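Local structure of LP1413 - SCCmec type IV-encoded DNA binding protein (Staphylococcus aureus, 6BTC) at residues V40-T43 against N44-R47. The protein probably binds single-stranded DNA and is encoded by a type IV staphylococcal cassette chromosome element. Residues are numbered along the deposited sequence; the frame is centred on the assembly and turned at random.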
loop_
_atom_site.group_PDB
_atom_site.type_symbol
_atom_site.label_atom_id
_atom_site.label_comp_id
_atom_site.label_asym_id
_atom_site.label_seq_id
_atom_site.Cartn_x
_atom_site.Cartn_y
_atom_site.Cartn_z
ATOM N N VAL A 40 11.063 -5.799 -11.670
ATOM C CA VAL A 40 11.813 -4.554 -11.579
ATOM C C VAL A 40 10.954 -3.431 -12.137
ATOM O O VAL A 40 10.218 -3.618 -13.114
ATOM C CB VAL A 40 13.147 -4.671 -12.344
ATOM C CG1 VAL A 40 13.881 -3.329 -12.392
ATOM C CG2 VAL A 40 14.031 -5.747 -11.719
ATOM N N CYS A 41 11.034 -2.258 -11.518
ATOM C CA CYS A 41 10.382 -1.085 -12.081
ATOM C C CYS A 41 11.166 0.153 -11.684
ATOM O O CYS A 41 11.920 0.158 -10.708
ATOM C CB CYS A 41 8.913 -0.970 -11.646
ATOM S SG CYS A 41 8.606 -1.301 -9.916
ATOM N N SER A 42 10.984 1.204 -12.475
ATOM C CA SER A 42 11.745 2.424 -12.279
ATOM C C SER A 42 11.425 3.049 -10.929
ATOM O O SER A 42 10.374 2.812 -10.332
ATOM C CB SER A 42 11.425 3.425 -13.380
ATOM O OG SER A 42 10.020 3.554 -13.544
ATOM N N THR A 43 12.357 3.871 -10.455
ATOM C CA THR A 43 12.077 4.707 -9.297
ATOM C C THR A 43 10.848 5.572 -9.542
ATOM O O THR A 43 10.051 5.812 -8.630
ATOM C CB THR A 43 13.293 5.569 -8.987
ATOM O OG1 THR A 43 14.420 4.719 -8.743
ATOM C CG2 THR A 43 13.034 6.441 -7.769
ATOM N N ASN A 44 10.671 6.036 -10.775
ATOM C CA ASN A 44 9.528 6.885 -11.079
ATOM C C ASN A 44 8.224 6.129 -10.873
ATOM O O ASN A 44 7.271 6.663 -10.293
ATOM C CB ASN A 44 9.628 7.404 -12.513
ATOM C CG ASN A 44 8.927 8.728 -12.697
ATOM O OD1 ASN A 44 7.742 8.775 -13.036
ATOM N ND2 ASN A 44 9.656 9.817 -12.465
ATOM N N ASP A 45 8.160 4.885 -11.354
ATOM C CA ASP A 45 6.951 4.087 -11.190
ATOM C C ASP A 45 6.737 3.683 -9.734
ATOM O O ASP A 45 5.593 3.491 -9.311
ATOM C CB ASP A 45 7.020 2.855 -12.091
ATOM C CG ASP A 45 6.763 3.185 -13.555
ATOM O OD1 ASP A 45 6.312 4.312 -13.848
ATOM O OD2 ASP A 45 7.006 2.314 -14.414
ATOM N N GLN A 46 7.813 3.566 -8.955
ATOM C CA GLN A 46 7.675 3.226 -7.544
ATOM C C GLN A 46 7.019 4.369 -6.783
ATOM O O GLN A 46 6.093 4.151 -5.991
ATOM C CB GLN A 46 9.042 2.888 -6.935
ATOM C CG GLN A 46 9.620 1.561 -7.403
ATOM C CD GLN A 46 10.936 1.208 -6.730
ATOM O OE1 GLN A 46 11.622 2.070 -6.183
ATOM N NE2 GLN A 46 11.290 -0.070 -6.769
ATOM N N ARG A 47 7.471 5.600 -7.032
ATOM C CA ARG A 47 6.968 6.744 -6.281
ATOM C C ARG A 47 5.542 7.099 -6.685
ATOM O O ARG A 47 4.727 7.465 -5.833
ATOM C CB ARG A 47 7.905 7.929 -6.469
ATOM C CG ARG A 47 9.241 7.722 -5.775
ATOM C CD ARG A 47 10.278 8.751 -6.189
ATOM N NE ARG A 47 11.511 8.600 -5.420
ATOM C CZ ARG A 47 12.677 9.142 -5.753
ATOM N NH1 ARG A 47 12.787 9.877 -6.853
ATOM N NH2 ARG A 47 13.742 8.942 -4.986
#
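Ser42 OG accepts a bond from Asp45 N at 3.2 Å, with an N-H...O angle of 155°, and so caps the N-terminus of helix 43-59. Serine suits this N-cap position because its short side chain can fold back over the first turn: with chi1 at 49°, OG sits between the backbone N and the carbonyl carbon, near an amide that has no helical carbonyl before it. The same residue serves the next amide through its backbone, Gln46 N donating to Ser42 O at 3.0 Å. That bond is the first i to i+4 bond of the helix; Arg47 N to Thr43 O, also at 3.0 Å, is the next.

The Asp45 carboxylate lies beside the Ser42 hydroxyl without hydrogen bonding to it; its OD1 is satisfied by Gln8 NE2 of helix 6-21. Cys41 SG packs against Gln46 CG at 3.9 Å, a small thiol suited to an aliphatic neighbour, and the Cys41 side chain also touches Leu11 of helix 6-21. Thr43 and Arg47 run alongside each other on the exposed surface. Threonine's methyl gives the guanidinium one turn on an apolar cover: CG2 lies 3.4 Å above its plane, over its centre, while the N-H bonds lie in that plane, directed past the methyl.

Two successive amides, Asp45 N and Gln46 N, are thus satisfied by the hydroxyl and the carbonyl of Ser42, and an acid at N3 probably interacts favourably with the amino end of the helix.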